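Local coordinates for Non-structural protein (Porcine reproductive and respiratory syndrome virus, PDB 3IFU), which includes, in this N-terminal Nsp1alpha part, a zinc finger and a papain-like cysteine protease domain and probably suppresses host interferon-beta production, at residues 23-26 / 27-30; 84-87 / 88-91. All coordinates share one frame; numbering follows the deposited sequence.

Interaction 1 of 2, residues 23-26 / 27-30; sequences VYCT and RCLS. With ZN (zinc ion), chain C.
Two different first torsions bring the thiolates of Cys-25 and Cys-28 to one zinc ion. In Cys-25 the sulfur lies opposite the backbone N (chi1 169°), reaching forward over the turn that follows; in Cys-28 it sits between the backbone N and the carbonyl carbon (chi1 68°), which brings it round to the zinc ion from the far end of the turn. Cys-25 SG meets the zinc ion at 2.4 Å, and Cys-28 SG does so at the same distance. The Cys-25 sulfur is also approached by two backbone amides of the turn. Cys-28 N points at Cys-25 SG almost straight, at 164°, though over a long 3.6 Å, whereas Arg-27 N lies 3.1 Å from Cys-25 SG in a more bent, weak bond. Such amides would be expected to draw off some of the negative charge that the thiolate keeps when bound to metal. This is a CxxC turn, resembling a zinc knuckle, in the N-terminal zinc finger, and Cys-8 and Cys-10 complete the Cys4 site. Cysteine suits both places because a short side chain ending in a soft sulfur can bind zinc; the backbone of Cys-25 also closes the turn, its N donating to Ser-30 O at 3.1 Å and its O accepting, more weakly, from Leu-29 N at 3.0 Å. On the flank of the turn, Tyr-24 brings ring carbon CD2 obliquely to Leu-29 O, 3.7 Å away, while its ring also meets that of Phe-17. Leucine, being apolar, suits its buried position, where it touches Phe-17 of strand 16-18.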
loop_
_atom_site.group_PDB
_atom_site.type_symbol
_atom_site.label_atom_id
_atom_site.label_comp_id
_atom_site.label_asym_id
_atom_site.label_seq_id
_atom_site.Cartn_x
_atom_site.Cartn_y
_atom_site.Cartn_z
ATOM N N VAL A 23 -6.973 -10.287 8.124
ATOM C CA VAL A 23 -6.563 -11.597 7.673
ATOM C C VAL A 23 -7.349 -11.690 6.369
ATOM O O VAL A 23 -8.564 -11.482 6.358
ATOM C CB VAL A 23 -7.044 -12.679 8.670
ATOM C CG1 VAL A 23 -6.785 -14.062 8.127
ATOM C CG2 VAL A 23 -6.332 -12.504 9.998
ATOM N N TYR A 24 -6.662 -11.952 5.265
ATOM C CA TYR A 24 -7.330 -12.049 3.968
ATOM C C TYR A 24 -7.107 -13.417 3.350
ATOM O O TYR A 24 -6.145 -14.104 3.676
ATOM C CB TYR A 24 -6.803 -10.997 2.978
ATOM C CG TYR A 24 -7.116 -9.543 3.282
ATOM C CD1 TYR A 24 -6.246 -8.760 4.039
ATOM C CD2 TYR A 24 -8.264 -8.939 2.767
ATOM C CE1 TYR A 24 -6.508 -7.408 4.267
ATOM C CE2 TYR A 24 -8.537 -7.592 2.990
ATOM C CZ TYR A 24 -7.658 -6.833 3.736
ATOM O OH TYR A 24 -7.929 -5.499 3.932
ATOM N N CYS A 25 -7.998 -13.796 2.444
ATOM C CA CYS A 25 -7.897 -15.070 1.759
ATOM C C CYS A 25 -6.994 -14.927 0.543
ATOM O O CYS A 25 -7.100 -13.963 -0.213
ATOM C CB CYS A 25 -9.274 -15.536 1.310
ATOM S SG CYS A 25 -9.220 -16.936 0.176
ATOM N N THR A 26 -6.105 -15.894 0.361
ATOM C CA THR A 26 -5.179 -15.900 -0.759
ATOM C C THR A 26 -5.893 -16.093 -2.098
ATOM O O THR A 26 -5.429 -15.626 -3.135
ATOM C CB THR A 26 -4.130 -17.014 -0.559
ATOM O OG1 THR A 26 -3.156 -16.583 0.401
ATOM C CG2 THR A 26 -3.434 -17.344 -1.851
ATOM N N ARG A 27 -7.035 -16.769 -2.064
ATOM C CA ARG A 27 -7.811 -17.051 -3.271
ATOM C C ARG A 27 -8.682 -15.932 -3.841
ATOM O O ARG A 27 -8.588 -15.625 -5.029
ATOM C CB ARG A 27 -8.703 -18.279 -3.045
ATOM C CG ARG A 27 -8.034 -19.605 -3.311
ATOM C CD ARG A 27 -8.931 -20.470 -4.191
ATOM N NE ARG A 27 -9.848 -21.337 -3.452
ATOM C CZ ARG A 27 -9.468 -22.380 -2.712
ATOM N NH1 ARG A 27 -8.182 -22.694 -2.601
ATOM N NH2 ARG A 27 -10.378 -23.125 -2.096
ATOM N N CYS A 28 -9.538 -15.342 -3.006
ATOM C CA CYS A 28 -10.457 -14.291 -3.450
ATOM C C CYS A 28 -10.136 -12.885 -2.955
ATOM O O CYS A 28 -10.850 -11.939 -3.290
ATOM C CB CYS A 28 -11.887 -14.638 -3.031
ATOM S SG CYS A 28 -12.161 -14.587 -1.247
ATOM N N LEU A 29 -9.086 -12.753 -2.147
ATOM C CA LEU A 29 -8.667 -11.452 -1.627
ATOM C C LEU A 29 -9.718 -10.766 -0.750
ATOM O O LEU A 29 -9.681 -9.550 -0.559
ATOM C CB LEU A 29 -8.284 -10.536 -2.792
ATOM C CG LEU A 29 -7.303 -11.173 -3.779
ATOM C CD1 LEU A 29 -7.199 -10.353 -5.061
ATOM C CD2 LEU A 29 -5.953 -11.309 -3.099
ATOM N N SER A 30 -10.654 -11.545 -0.216
ATOM C CA SER A 30 -11.689 -10.996 0.650
ATOM C C SER A 30 -11.324 -11.291 2.092
ATOM O O SER A 30 -10.659 -12.291 2.371
ATOM C CB SER A 30 -13.042 -11.620 0.323
ATOM O OG SER A 30 -13.391 -11.390 -1.032
HETATM ZN ZN ZN C . -11.606 -16.779 -0.320
#

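Interaction 2 of 2, residues 84-87 / 88-91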
loop_
_atom_site.group_PDB
_atom_site.type_symbol
_atom_site.label_atom_id
_atom_site.label_comp_id
_atom_site.label_asym_id
_atom_site.label_seq_id
_atom_site.Cartn_x
_atom_site.Cartn_y
_atom_site.Cartn_z
ATOM N N ILE A 84 5.173 -8.839 -1.092
ATOM C CA ILE A 84 6.080 -9.486 -2.041
ATOM C C ILE A 84 5.349 -9.786 -3.351
ATOM O O ILE A 84 5.904 -9.615 -4.430
ATOM C CB ILE A 84 6.669 -10.805 -1.473
ATOM C CG1 ILE A 84 7.631 -10.494 -0.324
ATOM C CG2 ILE A 84 7.378 -11.569 -2.572
ATOM C CD1 ILE A 84 8.049 -11.705 0.479
ATOM N N ALA A 85 4.103 -10.222 -3.254
ATOM C CA ALA A 85 3.334 -10.514 -4.451
ATOM C C ALA A 85 2.997 -9.242 -5.234
ATOM O O ALA A 85 3.105 -9.226 -6.459
ATOM C CB ALA A 85 2.059 -11.263 -4.088
ATOM N N ARG A 86 2.597 -8.174 -4.546
ATOM C CA ARG A 86 2.251 -6.948 -5.258
ATOM C C ARG A 86 3.422 -6.285 -5.958
ATOM O O ARG A 86 3.288 -5.824 -7.088
ATOM C CB ARG A 86 1.620 -5.902 -4.344
ATOM C CG ARG A 86 0.938 -4.797 -5.150
ATOM C CD ARG A 86 -0.473 -5.237 -5.517
ATOM N NE ARG A 86 -0.892 -4.994 -6.902
ATOM C CZ ARG A 86 -0.264 -5.455 -7.979
ATOM N NH1 ARG A 86 0.840 -6.177 -7.855
ATOM N NH2 ARG A 86 -0.773 -5.246 -9.184
ATOM N N MET A 87 4.560 -6.218 -5.277
ATOM C CA MET A 87 5.753 -5.593 -5.836
ATOM C C MET A 87 6.399 -6.465 -6.896
ATOM O O MET A 87 7.243 -6.011 -7.657
ATOM C CB MET A 87 6.767 -5.320 -4.727
ATOM C CG MET A 87 6.182 -4.630 -3.508
ATOM S SD MET A 87 7.416 -4.087 -2.309
ATOM C CE MET A 87 7.737 -5.581 -1.419
ATOM N N THR A 88 5.974 -7.717 -6.958
ATOM C CA THR A 88 6.545 -8.680 -7.887
ATOM C C THR A 88 5.642 -9.062 -9.078
ATOM O O THR A 88 5.971 -9.949 -9.865
ATOM C CB THR A 88 7.012 -9.935 -7.070
ATOM O OG1 THR A 88 8.275 -9.662 -6.450
ATOM C CG2 THR A 88 7.171 -11.118 -7.923
ATOM N N SER A 89 4.516 -8.369 -9.233
ATOM C CA SER A 89 3.603 -8.652 -10.341
ATOM C C SER A 89 3.006 -7.380 -10.933
ATOM O O SER A 89 3.210 -6.284 -10.414
ATOM C CB SER A 89 2.467 -9.561 -9.874
ATOM O OG SER A 89 1.726 -8.948 -8.829
ATOM N N GLY A 90 2.264 -7.538 -12.026
ATOM C CA GLY A 90 1.620 -6.407 -12.670
ATOM C C GLY A 90 0.118 -6.473 -12.459
ATOM O O GLY A 90 -0.352 -7.211 -11.592
ATOM N N ASN A 91 -0.640 -5.715 -13.248
ATOM C CA ASN A 91 -2.098 -5.701 -13.128
ATOM C C ASN A 91 -2.735 -7.018 -13.557
ATOM O O ASN A 91 -3.505 -7.616 -12.801
ATOM C CB ASN A 91 -2.690 -4.547 -13.942
ATOM C CG ASN A 91 -2.816 -3.264 -13.132
ATOM O OD1 ASN A 91 -1.869 -2.826 -12.481
ATOM N ND2 ASN A 91 -3.994 -2.653 -13.176
#
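Ser-89 and Ala-85 meet through the hydrogen bonds of the helix end, where the Ala-85 carbonyl takes two hydrogen bonds, one of them weak. Ser-89 OG donates to Ala-85 O at 2.8 Å, approaching 31° out of the carbonyl plane, and Thr-88 N adds the weak bond to Ala-85 O at 3.3 Å. With chi1 at 60°, the serine hydroxyl lies between its own backbone N and carbonyl carbon, turned back over the last turn of helix 81-87. Serine suits the place, since its short side chain carries a donor to a carbonyl near the helix end.

A second set of bonds is made by the guanidinium of Arg-86 with the outgoing chain. Bends at chi2 (85°) and chi3 fold this long side chain round to the loop. Arg-86 NH2 makes a weak bond to Gly-90 O at 3.1 Å, with that oxygen at the guanidinium edge, near its plane. Arg-86 NH1 reaches Ser-89 O in a longer, weak bond of 3.5 Å.

Apolar contacts are made by Ile-84 and Met-87, which both touch Val-140 of strand 140-142, as suits a branched and a flexible hydrophobic side chain in buried positions. With its several N-H donors, arginine can serve successive carbonyls of the departing chain, and its positive charge would be expected to be favourable beside the carbonyl end of the helix dipole.

In the fold
Interaction 1 belongs to the N-terminal zinc finger and interaction 2 to the papain-like cysteine protease part, and they follow in series along the chain. Their centres lie 15 Å apart and their nearest atoms about 8 Å apart, with no direct touch. Helix 94-108 joins them: Leu-29 and Arg-86 both pack on its Phe-94, while Thr-26 touches it further along. Interaction 1 holds two ligands of the first zinc ion; interaction 2 is remote from the second, the Ile-84 side chain lying about 13 Å from a bound zinc ion. Both also reach the second subunit, where Leu-29 meets Pro-163 and Arg-86 meets Asn-161 of that other chain.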